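Local coordinates for protein putative cellulase CEL6 (Mycobacterium tuberculosis, PDB 1UP3) that probably hydrolyses beta-1,4-glucosidic bonds inside cellulose chains, as a family 6 glycoside hydrolase of the endoglucanase type, at residues Asn37-Pro49 and Pro71-Cys83. Numbering follows the deposited sequence. Where two conformers were deposited one is given.
Sequences NTPQSYWLDQAFP and PVLTLYGIPHRDC. With BGC (beta-D-glucopyranose), chain B.
Thr74 packs its methyl against one face of the Trp43 indole. Thr74 CG2 sits 3.6 Å from the centroid of the six-membered ring of Trp43, almost on the ring normal, which makes a CH-pi contact. The two residues are bridge partners on parallel strands 42-44 and 72-75, and their side chains point the same way. The other branch of Thr74 is polar: Thr74 OG1 donates to Ser41 OG at 2.8 Å. Ser41 OG and Trp43 NE1 both also bond to Ile260 O.

Trp43 turns its edge to Tyr76. Trp43 CZ3 comes within 3.6 Å of Tyr76 CD2, and the planes stand at 89°, a T-shaped pair. Arg81 CD covers the opposite face of the Tyr76 ring. A bend at chi3 (73°) turns the Arg81 guanidinium back toward Asp45, with Asp45 OD2 and Tyr76 O both in its plane. Arg81 NH1 makes a salt bridge of 3.0 Å to Asp45 OD2, which accepts on its anti lone pair. Arg81 NH1 also donates to Tyr76 O at 2.8 Å. One water joins Asp45 OD2, Gln46 NE2 and Arg81 NH2, while Gln46 OE1 bonds to Gly90 N.

On the other face, Leu44 CD1 packs 4.0 Å from both Leu73 CD2 and Leu75 CD2. Four backbone bonds, from Tyr42 N to Val72 O through Tyr76 N to Leu44 O, set the parallel register. Further along the same segment as Arg81, Asp82 OD1 accepts from O3 of a glucose unit of the bound glycan. This is a beta-alpha-beta crossover at the edge of the parallel sheet of the family 6 distorted barrel.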
ATOM      1  N   ASN A  37      -7.392  13.685   8.698  1.00  6.64           N
ATOM      2  CA  ASN A  37      -8.484  12.951   9.336  1.00  7.33           C
ATOM      3  C   ASN A  37      -8.995  11.774   8.482  1.00  6.75           C
ATOM      4  O   ASN A  37     -10.036  11.174   8.821  1.00  7.26           O
ATOM      5  CB  ASN A  37      -9.638  13.911   9.606  1.00  8.67           C
ATOM      6  CG  ASN A  37      -9.387  14.800  10.793  1.00 13.35           C
ATOM      7  OD1 ASN A  37      -8.795  14.368  11.800  1.00 16.31           O
ATOM      8  ND2 ASN A  37      -9.930  16.014  10.741  1.00 19.96           N
ATOM      9  N   THR A  38      -8.315  11.473   7.380  1.00  5.51           N
ATOM     10  CA  THR A  38      -8.693  10.336   6.520  1.00  5.90           C
ATOM     11  C   THR A  38      -7.770   9.178   6.843  1.00  5.63           C
ATOM     12  O   THR A  38      -6.541   9.331   6.823  1.00  5.13           O
ATOM     13  CB  THR A  38      -8.541  10.725   5.035  1.00  5.60           C
ATOM     14  OG1 THR A  38      -9.317  11.912   4.796  1.00  6.96           O
ATOM     15  CG2 THR A  38      -9.157   9.706   4.138  1.00  5.73           C
ATOM     16  N   PRO A  39      -8.315   7.992   7.069  1.00  6.19           N
ATOM     17  CA  PRO A  39      -7.448   6.834   7.372  1.00  5.77           C
ATOM     18  C   PRO A  39      -6.563   6.427   6.192  1.00  6.09           C
ATOM     19  O   PRO A  39      -7.037   6.384   5.035  1.00  6.46           O
ATOM     20  CB  PRO A  39      -8.434   5.713   7.701  1.00  6.60           C
ATOM     21  CG  PRO A  39      -9.724   6.153   7.155  1.00  8.30           C
ATOM     22  CD  PRO A  39      -9.751   7.627   7.021  1.00  5.95           C
ATOM     23  N   GLN A  40      -5.294   6.119   6.460  0.50  6.53           N
ATOM     24  CA  GLN A  40      -4.364   5.799   5.371  0.50  6.71           C
ATOM     25  C   GLN A  40      -3.790   4.393   5.608  0.50  7.05           C
ATOM     26  O   GLN A  40      -4.538   3.500   5.932  0.50  8.43           O
ATOM     27  CB  GLN A  40      -3.363   6.952   5.163  1.00  6.72           C
ATOM     28  CG  GLN A  40      -4.138   8.197   4.722  1.00  6.86           C
ATOM     29  CD  GLN A  40      -3.392   9.506   4.899  1.00  8.33           C
ATOM     30  OE1 GLN A  40      -2.228   9.591   4.583  1.00  9.20           O
ATOM     31  NE2 GLN A  40      -4.083  10.525   5.382  1.00  9.93           N
ATOM     32  N   SER A  41      -2.512   4.164   5.395  0.50  6.79           N
ATOM     33  CA  SER A  41      -1.872   2.917   5.858  0.50  6.82           C
ATOM     34  C   SER A  41      -0.550   3.311   6.457  1.00  6.79           C
ATOM     35  O   SER A  41       0.017   4.367   6.112  1.00  7.79           O
ATOM     36  CB  SER A  41      -1.636   1.892   4.736  1.00  7.36           C
ATOM     37  OG  SER A  41      -0.580   2.311   3.880  1.00  8.58           O
ATOM     38  N   TYR A  42      -0.036   2.475   7.349  1.00  5.86           N
ATOM     39  CA  TYR A  42       1.229   2.710   8.035  1.00  6.23           C
ATOM     40  C   TYR A  42       2.297   1.834   7.378  1.00  6.28           C
ATOM     41  O   TYR A  42       2.196   0.634   7.386  1.00  6.02           O
ATOM     42  CB  TYR A  42       1.047   2.381   9.525  1.00  7.39           C
ATOM     43  CG  TYR A  42       2.224   2.777  10.386  1.00 11.25           C
ATOM     44  CD1 TYR A  42       2.392   4.095  10.793  1.00 15.37           C
ATOM     45  CD2 TYR A  42       3.140   1.854  10.804  1.00 19.33           C
ATOM     46  CE1 TYR A  42       3.461   4.482  11.591  1.00 20.60           C
ATOM     47  CE2 TYR A  42       4.228   2.234  11.612  1.00 22.63           C
ATOM     48  CZ  TYR A  42       4.380   3.540  11.988  1.00 23.56           C
ATOM     49  OH  TYR A  42       5.469   3.920  12.770  1.00 28.92           O
ATOM     50  N   TRP A  43       3.333   2.472   6.818  1.00  5.66           N
ATOM     51  CA  TRP A  43       4.333   1.763   6.040  1.00  5.34           C
ATOM     52  C   TRP A  43       5.498   1.353   6.928  1.00  5.62           C
ATOM     53  O   TRP A  43       6.056   2.215   7.658  1.00  7.63           O
ATOM     54  CB  TRP A  43       4.853   2.653   4.929  1.00  5.52           C
ATOM     55  CG  TRP A  43       3.870   2.937   3.811  1.00  5.44           C
ATOM     56  CD1 TRP A  43       2.638   3.500   3.916  1.00  6.35           C
ATOM     57  CD2 TRP A  43       4.022   2.581   2.442  1.00  4.02           C
ATOM     58  NE1 TRP A  43       2.047   3.578   2.670  1.00  5.33           N
ATOM     59  CE2 TRP A  43       2.877   3.009   1.751  1.00  5.18           C
ATOM     60  CE3 TRP A  43       5.050   1.964   1.711  1.00  5.15           C
ATOM     61  CZ2 TRP A  43       2.708   2.831   0.387  1.00  6.04           C
ATOM     62  CZ3 TRP A  43       4.896   1.801   0.355  1.00  5.28           C
ATOM     63  CH2 TRP A  43       3.717   2.229  -0.305  1.00  5.72           C
ATOM     64  N   LEU A  44       5.903   0.092   6.822  1.00  5.94           N
ATOM     65  CA  LEU A  44       7.046  -0.454   7.567  1.00  6.82           C
ATOM     66  C   LEU A  44       8.123  -0.928   6.587  1.00  6.52           C
ATOM     67  O   LEU A  44       7.827  -1.502   5.544  1.00  6.77           O
ATOM     68  CB  LEU A  44       6.588  -1.622   8.392  1.00  7.69           C
ATOM     69  CG  LEU A  44       5.488  -1.307   9.403  1.00 10.71           C
ATOM     70  CD1 LEU A  44       5.001  -2.618  10.034  1.00 17.00           C
ATOM     71  CD2 LEU A  44       6.003  -0.342  10.439  1.00 15.41           C
ATOM     72  N   ASP A  45       9.365  -0.671   6.932  1.00  7.87           N
ATOM     73  CA  ASP A  45      10.495  -1.138   6.154  1.00  8.20           C
ATOM     74  C   ASP A  45      11.705  -1.449   7.019  1.00  8.72           C
ATOM     75  O   ASP A  45      11.558  -1.733   8.191  1.00  9.59           O
ATOM     76  CB  ASP A  45      10.779  -0.174   5.011  1.00  8.86           C
ATOM     77  CG  ASP A  45      11.284   1.181   5.460  1.00 11.42           C
ATOM     78  OD1 ASP A  45      11.491   1.405   6.681  1.00 11.77           O
ATOM     79  OD2 ASP A  45      11.519   2.103   4.614  1.00 14.83           O
ATOM     80  N   GLN A  46      12.880  -1.416   6.401  1.00 10.42           N
ATOM     81  CA  GLN A  46      14.110  -1.823   7.085  1.00 11.00           C
ATOM     82  C   GLN A  46      14.546  -0.864   8.184  1.00 11.66           C
ATOM     83  O   GLN A  46      15.453  -1.193   8.959  1.00 13.09           O
ATOM     84  CB  GLN A  46      15.262  -2.041   6.095  1.00 11.70           C
ATOM     85  CG  GLN A  46      15.928  -0.774   5.546  1.00 13.85           C
ATOM     86  CD  GLN A  46      15.038   0.094   4.695  1.00 15.36           C
ATOM     87  OE1 GLN A  46      14.161  -0.391   3.960  1.00 12.07           O
ATOM     88  NE2 GLN A  46      15.245   1.384   4.788  1.00 19.89           N
ATOM     89  N   ALA A  47      13.883   0.274   8.306  1.00 10.73           N
ATOM     90  CA  ALA A  47      14.067   1.157   9.470  1.00 11.60           C
ATOM     91  C   ALA A  47      13.564   0.536  10.777  1.00 10.94           C
ATOM     92  O   ALA A  47      13.842   1.047  11.856  1.00 11.57           O
ATOM     93  CB  ALA A  47      13.374   2.465   9.257  1.00 12.30           C
ATOM     94  N   PHE A  48      12.729  -0.516  10.671  1.00  9.77           N
ATOM     95  CA  PHE A  48      12.154  -1.224  11.804  1.00  9.48           C
ATOM     96  C   PHE A  48      12.752  -2.628  11.779  1.00  8.63           C
ATOM     97  O   PHE A  48      12.277  -3.509  11.056  1.00  9.05           O
ATOM     98  CB  PHE A  48      10.632  -1.305  11.679  1.00  9.75           C
ATOM     99  CG  PHE A  48       9.957   0.019  11.530  1.00  9.71           C
ATOM    100  CD1 PHE A  48       9.887   0.614  10.293  1.00 12.95           C
ATOM    101  CD2 PHE A  48       9.405   0.662  12.624  1.00 11.41           C
ATOM    102  CE1 PHE A  48       9.283   1.838  10.114  1.00 13.52           C
ATOM    103  CE2 PHE A  48       8.791   1.909  12.466  1.00 15.19           C
ATOM    104  CZ  PHE A  48       8.732   2.486  11.190  1.00 14.69           C
ATOM    105  N   PRO A  49      13.844  -2.851  12.507  1.00  9.05           N
ATOM    106  CA  PRO A  49      14.541  -4.139  12.368  1.00  9.14           C
ATOM    107  C   PRO A  49      13.765  -5.321  12.922  1.00  8.64           C
ATOM    108  O   PRO A  49      12.888  -5.106  13.743  1.00  8.02           O
ATOM    109  CB  PRO A  49      15.820  -3.942  13.194  1.00  9.71           C
ATOM    110  CG  PRO A  49      15.484  -2.848  14.165  1.00 10.94           C
ATOM    111  CD  PRO A  49      14.483  -1.949  13.464  1.00  9.88           C
ATOM    112  N   PRO A  71      -6.705  -1.423  11.557  1.00  5.21           N
ATOM    113  CA  PRO A  71      -5.423  -0.860  11.120  1.00  5.53           C
ATOM    114  C   PRO A  71      -5.059  -1.405   9.750  1.00  5.95           C
ATOM    115  O   PRO A  71      -5.326  -2.560   9.468  1.00  6.33           O
ATOM    116  CB  PRO A  71      -4.451  -1.346  12.183  1.00  5.67           C
ATOM    117  CG  PRO A  71      -4.991  -2.610  12.589  1.00  5.19           C
ATOM    118  CD  PRO A  71      -6.503  -2.519  12.523  1.00  5.19           C
ATOM    119  N   VAL A  72      -4.402  -0.580   8.955  1.00  5.44           N
ATOM    120  CA  VAL A  72      -3.871  -0.987   7.643  1.00  6.19           C
ATOM    121  C   VAL A  72      -2.375  -0.740   7.677  1.00  5.65           C
ATOM    122  O   VAL A  72      -1.921   0.396   7.974  1.00  6.10           O
ATOM    123  CB  VAL A  72      -4.498  -0.197   6.475  1.00  6.75           C
ATOM    124  CG1 VAL A  72      -4.022  -0.746   5.172  1.00  7.32           C
ATOM    125  CG2 VAL A  72      -6.062  -0.198   6.546  1.00  7.68           C
ATOM    126  N   LEU A  73      -1.617  -1.817   7.459  1.00  5.95           N
ATOM    127  CA  LEU A  73      -0.165  -1.800   7.484  1.00  6.94           C
ATOM    128  C   LEU A  73       0.323  -2.159   6.077  1.00  7.13           C
ATOM    129  O   LEU A  73      -0.211  -3.082   5.460  1.00  7.71           O
ATOM    130  CB  LEU A  73       0.380  -2.797   8.502  1.00  9.45           C
ATOM    131  CG  LEU A  73       0.017  -2.353   9.932  1.00 14.29           C
ATOM    132  CD1 LEU A  73      -0.317  -3.547  10.729  1.00 23.55           C
ATOM    133  CD2 LEU A  73       1.144  -1.609  10.573  1.00 19.72           C
ATOM    134  N   THR A  74       1.346  -1.449   5.614  1.00  5.44           N
ATOM    135  CA  THR A  74       1.999  -1.740   4.344  1.00  5.43           C
ATOM    136  C   THR A  74       3.421  -2.210   4.574  1.00  5.40           C
ATOM    137  O   THR A  74       4.196  -1.501   5.198  1.00  6.27           O
ATOM    138  CB  THR A  74       1.964  -0.520   3.485  1.00  6.29           C
ATOM    139  OG1 THR A  74       0.585  -0.182   3.229  1.00  6.89           O
ATOM    140  CG2 THR A  74       2.603  -0.800   2.095  1.00  5.66           C
ATOM    141  N   LEU A  75       3.738  -3.413   4.125  1.00  5.16           N
ATOM    142  CA  LEU A  75       5.091  -3.940   4.272  1.00  5.23           C
ATOM    143  C   LEU A  75       5.894  -3.590   3.035  1.00  5.65           C
ATOM    144  O   LEU A  75       5.532  -3.968   1.932  1.00  6.59           O
ATOM    145  CB  LEU A  75       5.049  -5.462   4.508  1.00  5.87           C
ATOM    146  CG  LEU A  75       4.212  -5.912   5.712  1.00  7.82           C
ATOM    147  CD1 LEU A  75       4.320  -7.426   5.884  1.00 10.74           C
ATOM    148  CD2 LEU A  75       4.610  -5.219   7.016  1.00 11.28           C
ATOM    149  N   TYR A  76       7.021  -2.909   3.214  1.00  5.13           N
ATOM    150  CA  TYR A  76       7.804  -2.402   2.074  1.00  5.26           C
ATOM    151  C   TYR A  76       9.297  -2.578   2.369  1.00  5.16           C
ATOM    152  O   TYR A  76      10.049  -1.600   2.465  1.00  6.21           O
ATOM    153  CB  TYR A  76       7.418  -0.930   1.831  1.00  5.07           C
ATOM    154  CG  TYR A  76       7.859  -0.287   0.523  1.00  4.97           C
ATOM    155  CD1 TYR A  76       7.649  -0.944  -0.680  1.00  5.94           C
ATOM    156  CD2 TYR A  76       8.407   0.981   0.508  1.00  6.88           C
ATOM    157  CE1 TYR A  76       8.018  -0.375  -1.907  1.00  8.47           C
ATOM    158  CE2 TYR A  76       8.775   1.595  -0.695  1.00  7.18           C
ATOM    159  CZ  TYR A  76       8.555   0.925  -1.898  1.00  7.07           C
ATOM    160  OH  TYR A  76       8.936   1.522  -3.098  1.00  7.74           O
ATOM    161  N   GLY A  77       9.693  -3.828   2.590  1.00  5.57           N
ATOM    162  CA  GLY A  77      11.061  -4.172   2.978  1.00  5.80           C
ATOM    163  C   GLY A  77      11.775  -5.131   2.036  1.00  6.44           C
ATOM    164  O   GLY A  77      12.864  -5.600   2.387  1.00  6.25           O
ATOM    165  N   ILE A  78      11.212  -5.436   0.882  1.00  6.06           N
ATOM    166  CA  ILE A  78      11.790  -6.498   0.012  1.00  5.98           C
ATOM    167  C   ILE A  78      13.226  -6.169  -0.381  1.00  5.79           C
ATOM    168  O   ILE A  78      13.572  -5.007  -0.606  1.00  5.98           O
ATOM    169  CB  ILE A  78      10.901  -6.723  -1.260  1.00  5.78           C
ATOM    170  CG1 ILE A  78      11.088  -8.107  -1.865  1.00  8.20           C
ATOM    171  CG2 ILE A  78      11.122  -5.626  -2.263  1.00  7.50           C
ATOM    172  CD1 ILE A  78      10.500  -9.216  -1.018  1.00  6.57           C
ATOM    173  N   PRO A  79      14.099  -7.160  -0.412  1.00  5.93           N
ATOM    174  CA  PRO A  79      15.452  -6.903  -0.904  1.00  5.40           C
ATOM    175  C   PRO A  79      15.433  -6.369  -2.342  1.00  4.91           C
ATOM    176  O   PRO A  79      14.591  -6.752  -3.142  1.00  5.43           O
ATOM    177  CB  PRO A  79      16.134  -8.279  -0.817  1.00  5.03           C
ATOM    178  CG  PRO A  79      15.421  -8.959   0.316  1.00  6.16           C
ATOM    179  CD  PRO A  79      13.980  -8.514   0.117  1.00  6.51           C
ATOM    180  N   HIS A  80      16.358  -5.467  -2.647  1.00  6.42           N
ATOM    181  CA  HIS A  80      16.422  -4.782  -3.950  1.00  7.45           C
ATOM    182  C   HIS A  80      15.154  -3.968  -4.178  1.00  7.81           C
ATOM    183  O   HIS A  80      14.681  -3.866  -5.302  1.00  7.93           O
ATOM    184  CB  HIS A  80      16.667  -5.756  -5.135  1.00  7.86           C
ATOM    185  CG  HIS A  80      17.646  -6.836  -4.812  1.00  9.19           C
ATOM    186  ND1 HIS A  80      18.917  -6.549  -4.365  1.00 13.40           N
ATOM    187  CD2 HIS A  80      17.531  -8.182  -4.795  1.00 10.94           C
ATOM    188  CE1 HIS A  80      19.551  -7.677  -4.102  1.00 13.09           C
ATOM    189  NE2 HIS A  80      18.732  -8.686  -4.341  1.00 12.75           N
ATOM    190  N   ARG A  81      14.629  -3.371  -3.087  1.00  6.55           N
ATOM    191  CA  ARG A  81      13.421  -2.547  -3.181  1.00  6.37           C
ATOM    192  C   ARG A  81      13.581  -1.486  -4.246  1.00  7.04           C
ATOM    193  O   ARG A  81      14.607  -0.837  -4.313  1.00  8.08           O
ATOM    194  CB  ARG A  81      13.090  -1.927  -1.840  1.00  7.39           C
ATOM    195  CG  ARG A  81      11.698  -1.363  -1.719  1.00  7.27           C
ATOM    196  CD  ARG A  81      11.471  -0.759  -0.371  1.00  6.97           C
ATOM    197  NE  ARG A  81      12.175   0.497  -0.208  1.00  6.84           N
ATOM    198  CZ  ARG A  81      12.187   1.188   0.902  1.00  7.28           C
ATOM    199  NH1 ARG A  81      11.534   0.770   1.978  1.00  7.86           N
ATOM    200  NH2 ARG A  81      12.820   2.341   0.949  1.00  9.43           N
ATOM    201  N   ASP A  82      12.524  -1.345  -5.068  1.00  7.28           N
ATOM    202  CA  ASP A  82      12.456  -0.353  -6.111  1.00  9.01           C
ATOM    203  C   ASP A  82      13.554  -0.510  -7.156  1.00  9.42           C
ATOM    204  O   ASP A  82      13.801   0.420  -7.926  1.00 10.09           O
ATOM    205  CB  ASP A  82      12.485   1.055  -5.517  1.00  8.41           C
ATOM    206  CG  ASP A  82      11.672   2.029  -6.302  1.00 10.47           C
ATOM    207  OD1 ASP A  82      10.529   1.680  -6.745  1.00 10.57           O
ATOM    208  OD2 ASP A  82      12.112   3.182  -6.596  1.00 10.56           O
ATOM    209  N   CYS A  83      14.204  -1.683  -7.203  1.00 10.27           N
ATOM    210  CA  CYS A  83      15.293  -1.910  -8.145  1.00 12.29           C
ATOM    211  C   CYS A  83      16.313  -0.767  -8.116  1.00 13.08           C
ATOM    212  O   CYS A  83      16.863  -0.406  -9.150  1.00 14.46           O
ATOM    213  CB  CYS A  83      14.738  -2.105  -9.536  1.00 13.64           C
ATOM    214  SG  CYS A  83      13.559  -3.468  -9.664  1.00 21.03           S
TER
HETATM  215  C2  BGC B   4       7.877   3.145  -9.731  1.00 10.07           C
HETATM  216  C3  BGC B   4       7.613   2.908  -8.251  1.00 10.22           C
HETATM  217  C4  BGC B   4       6.193   3.337  -7.883  1.00  8.66           C
HETATM  218  C5  BGC B   4       5.206   2.671  -8.866  1.00  6.00           C
HETATM  219  C6  BGC B   4       3.774   3.183  -8.661  1.00  6.77           C
HETATM  220  C1  BGC B   4       6.796   2.458 -10.572  1.00  9.85           C
HETATM  221  O2  BGC B   4       9.204   2.725 -10.102  1.00 13.03           O
HETATM  222  O3  BGC B   4       8.566   3.568  -7.434  1.00 10.65           O
HETATM  223  O4  BGC B   4       5.846   2.981  -6.541  1.00  9.94           O
HETATM  224  O5  BGC B   4       5.531   2.958 -10.216  1.00  8.49           O
HETATM  225  O6  BGC B   4       2.874   2.503  -9.515  1.00  7.16           O
HETATM  226  O   HOH W   1      13.478   3.560   3.641  1.00 24.02           O